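Local coordinates for protein putative xanthine dehydrogenase YAGS fad-binding subunit (Escherichia coli, PDB 5G5G) that probably oxidises aldehydes at a molybdenum centre carried by a pterin cytosine dinucleotide, as the large subunit of a three-chain periplasmic oxidase, at residues Asp184-Met188 / Asn347-Ala351; Glu317-Gln322 / Pro352-Leu358. All blocks are in the same frame, centred on the assembly; numbering follows the deposited sequence.

Interaction 1: residues Asp184-Met188 / Asn347-Ala351. With MOS (dioxothiomolybdenum(VI) ion), chain Z; MCN (pterin cytosine dinucleotide), chain Y.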
loop_
_atom_site.group_PDB
_atom_site.type_symbol
_atom_site.label_atom_id
_atom_site.label_comp_id
_atom_site.label_asym_id
_atom_site.label_seq_id
_atom_site.Cartn_x
_atom_site.Cartn_y
_atom_site.Cartn_z
ATOM N N ASP C 184 -2.315 8.264 -12.524
ATOM C CA ASP C 184 -3.321 7.551 -11.802
ATOM C C ASP C 184 -2.682 6.885 -10.573
ATOM O O ASP C 184 -1.533 6.370 -10.624
ATOM C CB ASP C 184 -3.980 6.511 -12.717
ATOM C CG ASP C 184 -4.606 7.141 -13.934
ATOM O OD1 ASP C 184 -5.689 7.714 -13.772
ATOM O OD2 ASP C 184 -3.991 7.026 -15.041
ATOM N N GLN C 185 -3.366 6.963 -9.440
ATOM C CA GLN C 185 -2.870 6.351 -8.199
ATOM C C GLN C 185 -3.916 5.427 -7.600
ATOM O O GLN C 185 -5.138 5.590 -7.815
ATOM C CB GLN C 185 -2.415 7.419 -7.152
ATOM C CG GLN C 185 -1.340 8.343 -7.696
ATOM C CD GLN C 185 -1.082 9.580 -6.827
ATOM O OE1 GLN C 185 -1.918 9.981 -6.036
ATOM N NE2 GLN C 185 0.081 10.233 -7.052
ATOM N N SER C 186 -3.439 4.559 -6.725
ATOM C CA SER C 186 -4.263 3.502 -6.142
ATOM C C SER C 186 -4.203 3.487 -4.628
ATOM O O SER C 186 -3.140 3.667 -4.037
ATOM C CB SER C 186 -3.812 2.119 -6.724
ATOM O OG SER C 186 -4.840 1.151 -6.610
ATOM N N HIS C 187 -5.322 3.125 -3.977
ATOM C CA HIS C 187 -5.374 3.220 -2.513
ATOM C C HIS C 187 -4.461 2.216 -1.820
ATOM O O HIS C 187 -3.749 2.526 -0.864
ATOM C CB HIS C 187 -6.793 3.062 -2.009
ATOM C CG HIS C 187 -7.762 3.879 -2.780
ATOM N ND1 HIS C 187 -8.332 3.427 -3.967
ATOM C CD2 HIS C 187 -8.229 5.126 -2.579
ATOM C CE1 HIS C 187 -9.096 4.376 -4.451
ATOM N NE2 HIS C 187 -9.060 5.413 -3.623
ATOM N N MET C 188 -4.496 0.990 -2.342
ATOM C CA MET C 188 -3.725 -0.107 -1.791
ATOM C C MET C 188 -3.952 -0.292 -0.295
ATOM O O MET C 188 -3.036 -0.611 0.467
ATOM C CB MET C 188 -2.220 0.057 -2.048
ATOM C CG MET C 188 -1.839 0.397 -3.473
ATOM S SD MET C 188 -2.127 -0.921 -4.662
ATOM C CE MET C 188 -0.943 -2.064 -4.255
ATOM N N ASN C 347 -11.970 8.198 -8.933
ATOM C CA ASN C 347 -12.738 8.691 -7.799
ATOM C C ASN C 347 -11.789 9.092 -6.672
ATOM O O ASN C 347 -10.561 9.097 -6.834
ATOM C CB ASN C 347 -13.797 7.650 -7.339
ATOM C CG ASN C 347 -15.119 8.294 -6.927
ATOM O OD1 ASN C 347 -15.144 9.307 -6.182
ATOM N ND2 ASN C 347 -16.200 7.689 -7.332
ATOM N N ALA C 348 -12.390 9.361 -5.511
ATOM C CA ALA C 348 -11.657 9.871 -4.360
ATOM C C ALA C 348 -10.503 9.012 -3.900
ATOM O O ALA C 348 -10.623 7.787 -3.692
ATOM C CB ALA C 348 -12.581 10.073 -3.184
ATOM N N MET C 349 -9.404 9.690 -3.670
ATOM C CA MET C 349 -8.302 9.180 -2.907
ATOM C C MET C 349 -7.796 10.338 -2.046
ATOM O O MET C 349 -7.890 11.501 -2.472
ATOM C CB MET C 349 -7.214 8.637 -3.799
ATOM C CG MET C 349 -6.011 8.091 -3.060
ATOM S SD MET C 349 -4.917 7.159 -4.195
ATOM C CE MET C 349 -3.384 7.012 -3.300
ATOM N N ARG C 350 -7.333 9.974 -0.862
ATOM C CA ARG C 350 -6.895 10.920 0.218
ATOM C C ARG C 350 -6.566 12.314 -0.317
ATOM O O ARG C 350 -5.612 12.475 -1.074
ATOM C CB ARG C 350 -5.721 10.318 0.952
ATOM C CG ARG C 350 -5.450 10.988 2.317
ATOM C CD ARG C 350 -4.367 10.197 3.004
ATOM N NE ARG C 350 -4.223 10.570 4.401
ATOM C CZ ARG C 350 -3.597 9.853 5.345
ATOM N NH1 ARG C 350 -2.980 8.736 5.038
ATOM N NH2 ARG C 350 -3.545 10.293 6.598
ATOM N N ALA C 351 -7.366 13.289 0.089
ATOM C CA ALA C 351 -7.288 14.705 -0.378
ATOM C C ALA C 351 -7.509 14.799 -1.891
ATOM O O ALA C 351 -6.682 15.336 -2.646
ATOM C CB ALA C 351 -5.977 15.372 0.041
HETATM MO MO MOS Z . -11.088 10.627 2.042
HETATM S S MOS Z . -10.646 10.682 -0.232
HETATM O O1 MOS Z . -12.155 9.194 1.992
HETATM O O2 MOS Z . -12.367 12.182 1.464
HETATM N N1 MCN Y . -7.698 14.122 14.841
HETATM C C2 MCN Y . -7.407 14.641 16.182
HETATM N N3 MCN Y . -7.880 16.092 16.113
HETATM C C4 MCN Y . -8.319 16.858 15.128
HETATM C C5 MCN Y . -8.640 16.062 13.893
HETATM C C6 MCN Y . -8.263 14.821 13.800
HETATM O O2 MCN Y . -6.981 14.131 17.081
HETATM N N4 MCN Y . -8.581 18.116 15.134
HETATM C "C1'" MCN Y . -7.131 12.795 14.656
HETATM C C2D MCN Y . -7.997 11.687 15.365
HETATM O "O2'" MCN Y . -7.172 10.571 15.691
HETATM C "C3'" MCN Y . -8.900 11.396 14.278
HETATM C C4D MCN Y . -8.138 11.389 12.876
HETATM O O4D MCN Y . -7.143 12.454 13.264
HETATM O "O3'" MCN Y . -9.646 10.126 14.306
HETATM C "C5'" MCN Y . -8.708 11.788 11.645
HETATM O "O5'" MCN Y . -9.773 12.699 11.783
HETATM P PA MCN Y . -10.216 13.510 10.538
HETATM O O1A MCN Y . -11.564 14.140 10.883
HETATM O O2A MCN Y . -9.087 14.338 10.032
HETATM O O3A MCN Y . -10.489 12.329 9.366
HETATM P PB MCN Y . -11.831 11.501 9.252
HETATM O O1B MCN Y . -12.798 12.213 8.410
HETATM O O2B MCN Y . -12.244 11.026 10.606
HETATM O O3B MCN Y . -11.236 10.230 8.543
HETATM C C10 MCN Y . -11.091 10.226 7.059
HETATM C "C9'" MCN Y . -9.701 10.473 6.590
HETATM C "C8'" MCN Y . -9.771 10.579 4.970
HETATM S "S8'" MCN Y . -10.981 11.463 4.221
HETATM C "C7'" MCN Y . -9.003 9.819 4.359
HETATM S "S7'" MCN Y . -9.071 9.643 2.581
HETATM C "C6'" MCN Y . -7.759 9.147 5.018
HETATM C C7 MCN Y . -7.671 9.777 6.489
HETATM O "O9'" MCN Y . -8.842 9.646 7.186
HETATM N "N5'" MCN Y . -8.211 7.666 5.169
HETATM C C4A MCN Y . -7.444 6.784 6.105
HETATM N "N8'" MCN Y . -6.669 8.982 7.231
HETATM C C4B MCN Y . -6.709 7.634 7.198
HETATM N "N1'" MCN Y . -5.850 6.924 8.039
HETATM C "C2'" MCN Y . -5.978 5.548 8.256
HETATM N "N2'" MCN Y . -5.207 4.903 8.991
HETATM N "N3'" MCN Y . -6.633 4.877 7.260
HETATM C "C4'" MCN Y . -7.529 5.329 6.305
HETATM O "O4'" MCN Y . -8.217 4.787 5.419
#

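Interaction 2: residues Glu317-Gln322 / Pro352-Leu358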
loop_
_atom_site.group_PDB
_atom_site.type_symbol
_atom_site.label_atom_id
_atom_site.label_comp_id
_atom_site.label_asym_id
_atom_site.label_seq_id
_atom_site.Cartn_x
_atom_site.Cartn_y
_atom_site.Cartn_z
ATOM N N GLU C 317 -11.055 15.342 -11.204
ATOM C CA GLU C 317 -10.131 15.517 -10.065
ATOM C C GLU C 317 -9.986 17.054 -9.835
ATOM O O GLU C 317 -9.516 17.803 -10.697
ATOM C CB GLU C 317 -8.805 14.803 -10.334
ATOM C CG GLU C 317 -7.796 14.844 -9.165
ATOM C CD GLU C 317 -8.181 14.059 -7.894
ATOM O OE1 GLU C 317 -9.225 13.387 -7.888
ATOM O OE2 GLU C 317 -7.384 14.024 -6.932
ATOM N N THR C 318 -10.468 17.510 -8.690
ATOM C CA THR C 318 -10.706 18.965 -8.452
ATOM C C THR C 318 -9.390 19.673 -8.085
ATOM O O THR C 318 -9.264 20.299 -7.025
ATOM C CB THR C 318 -11.809 19.175 -7.401
ATOM O OG1 THR C 318 -11.586 18.328 -6.271
ATOM C CG2 THR C 318 -13.144 18.800 -8.011
ATOM N N ALA C 319 -8.463 19.658 -9.028
ATOM C CA ALA C 319 -7.103 20.094 -8.754
ATOM C C ALA C 319 -6.819 21.613 -8.773
ATOM O O ALA C 319 -5.701 21.991 -8.512
ATOM C CB ALA C 319 -6.151 19.375 -9.700
ATOM N N VAL C 320 -7.812 22.451 -9.021
ATOM C CA VAL C 320 -7.569 23.904 -9.106
ATOM C C VAL C 320 -8.153 24.623 -7.920
ATOM O O VAL C 320 -7.898 25.798 -7.745
ATOM C CB VAL C 320 -8.081 24.502 -10.417
ATOM C CG1 VAL C 320 -7.471 23.760 -11.592
ATOM C CG2 VAL C 320 -9.593 24.449 -10.500
ATOM N N GLN C 321 -8.950 23.940 -7.099
ATOM C CA GLN C 321 -9.643 24.650 -6.014
ATOM C C GLN C 321 -8.712 25.352 -5.059
ATOM O O GLN C 321 -8.994 26.502 -4.691
ATOM C CB GLN C 321 -10.606 23.760 -5.196
ATOM C CG GLN C 321 -11.062 24.450 -3.877
ATOM C CD GLN C 321 -12.012 23.604 -3.026
ATOM O OE1 GLN C 321 -13.223 23.872 -2.965
ATOM N NE2 GLN C 321 -11.460 22.587 -2.359
ATOM N N GLN C 322 -7.614 24.721 -4.632
ATOM C CA GLN C 322 -6.737 25.361 -3.669
ATOM C C GLN C 322 -6.153 26.636 -4.206
ATOM O O GLN C 322 -5.860 27.561 -3.432
ATOM C CB GLN C 322 -5.562 24.499 -3.201
ATOM C CG GLN C 322 -4.415 24.331 -4.170
ATOM C CD GLN C 322 -4.753 23.367 -5.287
ATOM O OE1 GLN C 322 -5.041 22.199 -5.011
ATOM N NE2 GLN C 322 -4.664 23.818 -6.533
ATOM N N PRO C 352 -8.686 14.375 -2.348
ATOM C CA PRO C 352 -8.996 14.502 -3.760
ATOM C C PRO C 352 -8.911 15.966 -4.169
ATOM O O PRO C 352 -9.385 16.854 -3.423
ATOM C CB PRO C 352 -10.449 14.019 -3.881
ATOM C CG PRO C 352 -10.924 13.838 -2.499
ATOM C CD PRO C 352 -9.787 13.781 -1.575
ATOM N N GLY C 353 -8.255 16.169 -5.294
ATOM C CA GLY C 353 -8.057 17.504 -5.827
ATOM C C GLY C 353 -6.848 18.192 -5.226
ATOM O O GLY C 353 -5.919 18.551 -5.964
ATOM N N GLU C 354 -6.831 18.435 -3.901
ATOM C CA GLU C 354 -5.685 19.132 -3.317
ATOM C C GLU C 354 -4.397 18.349 -3.417
ATOM O O GLU C 354 -3.331 18.919 -3.646
ATOM C CB GLU C 354 -5.946 19.526 -1.844
ATOM C CG GLU C 354 -6.572 20.900 -1.703
ATOM C CD GLU C 354 -8.050 20.944 -1.956
ATOM O OE1 GLU C 354 -8.710 19.905 -2.133
ATOM O OE2 GLU C 354 -8.567 22.078 -1.970
ATOM N N ALA C 355 -4.442 17.027 -3.281
ATOM C CA ALA C 355 -3.151 16.312 -3.344
ATOM C C ALA C 355 -2.440 16.579 -4.710
ATOM O O ALA C 355 -1.327 17.081 -4.740
ATOM C CB ALA C 355 -3.327 14.823 -3.043
ATOM N N PRO C 356 -3.095 16.297 -5.854
ATOM C CA PRO C 356 -2.426 16.591 -7.131
ATOM C C PRO C 356 -2.334 18.069 -7.455
ATOM O O PRO C 356 -1.334 18.516 -8.077
ATOM C CB PRO C 356 -3.256 15.802 -8.164
ATOM C CG PRO C 356 -4.640 15.727 -7.545
ATOM C CD PRO C 356 -4.383 15.583 -6.066
ATOM N N GLY C 357 -3.295 18.870 -7.011
ATOM C CA GLY C 357 -3.222 20.309 -7.274
ATOM C C GLY C 357 -2.006 20.939 -6.645
ATOM O O GLY C 357 -1.326 21.747 -7.278
ATOM N N LEU C 358 -1.754 20.623 -5.373
ATOM C CA LEU C 358 -0.544 21.118 -4.689
ATOM C C LEU C 358 0.709 20.469 -5.201
ATOM O O LEU C 358 1.772 21.092 -5.153
ATOM C CB LEU C 358 -0.664 20.919 -3.161
ATOM C CG LEU C 358 -1.767 21.790 -2.541
ATOM C CD1 LEU C 358 -2.144 21.233 -1.176
ATOM C CD2 LEU C 358 -1.268 23.218 -2.379
HETATM O O HOH W 1 -11.053 19.542 -3.856
#

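Interaction 1: residues Asp184-Met188 / Asn347-Ala351
His187 turns CG anti to its own carbonyl carbon (chi1 -46°), while Met349 sets CG anti to the backbone N (chi1 180°) and stays extended as far as CE, and the two side chains slide past one another in opposite directions. The imidazole edge reaches the backbone: NE2 donates to Ala348 O at 2.8 Å along an almost straight N-H...O line (170°), the acceptor lying close to the ring plane. Met349 runs along the same imidazole, its CG 3.7 Å from His187 CD2, and its SD lies over one face, 4.5 Å from the ring centroid, a Met-aromatic contact. One ring is thus used twice, by edge for a hydrogen bond and by face for a sulfur. Farther out, Met349 SD meets Gln185 CB at 3.9 Å and CE touches Ser186 O at 3.4 Å. A leucine in place of His187 would probably leave Ala348 O without its N-H partner and Met349 SD without an aromatic face, giving the 347-351 loop more freedom to shift. The 347-351 loop lines the active site of this xanthine oxidase-family enzyme: Arg350 N is 3.4 Å from the S atom of the dioxothiomolybdenum group, whose metal is also bound by the pterin dithiolene sulfurs S7' and S8'. Arg350 then extends beside the pterin, its guanidinium face under N8', with NH2 3.4 Å from that atom, while NE is bonded to Gly691 O. Basic side chains of another protein chain bond to Ser186 O and His187 O. The contact joins the loop after strand 174-182 to the one leading from strand 331-340 into helix 354-372, and helix 619-638 packs on Gln185 and Arg350.

Interaction 2: residues Glu317-Gln322 / Pro352-Leu358
Glu317 and Pro356 meet at about a right angle, the carboxylate coming up to the CG-CD edge of the proline ring, with OE2 3.3 Å from Pro356 CG. The same oxygen takes the N-H of Gly353 at 2.8 Å, and the donor stands well above the carboxylate plane; Arg282 adds a salt bridge to OE2. Gln321 approaches Glu354 differently: its amide plane is turned 45° from the carboxylate, and NE2 donates at 3.0 Å to the syn lone pair of OE2. Glu354 OE1 is held in turn by Arg440 and by a water that also bonds to Thr318 OG1. This is a helix start received by a turn: Gly353 is the N-cap of helix 354-372, and Thr318-Gln321 forms a type I beta turn against it. A side chain at Gly353 would run into Thr318 OG1, and its positive phi also favours glycine. Gln322, bent at chi2 (-76°), folds its amide back so that NE2 reaches Ala319 O at 2.9 Å and OE1 lies over the helix backbone near Gly357. Its CG meanwhile slides alongside Leu358, 3.8 Å from CD2, and Gly357 CA comes within 3.2 Å of Ala319 O in a CA-H...O contact.

The second segments of interactions 1 and 2 run on without a break, Ala351 being followed directly by Pro352, so a single stretch of chain passes from the loop beside the molybdenum into the start of helix 354-372. The two centres lie about 12 Å apart, and the contacts touch where Arg350 O meets Ala355 CB at 3.8 Å. Both border the metal site: the side chain of Pro352 comes within about 3 Å of the dioxothiomolybdenum group, and Glu692, another residue of that pocket, bonds to Ala351 N and packs on Pro352. Arg282 connects them further, with hydrogen bonds to Gln185 OE1 and Arg350 O in interaction 1 and the salt bridge to Glu317 in interaction 2.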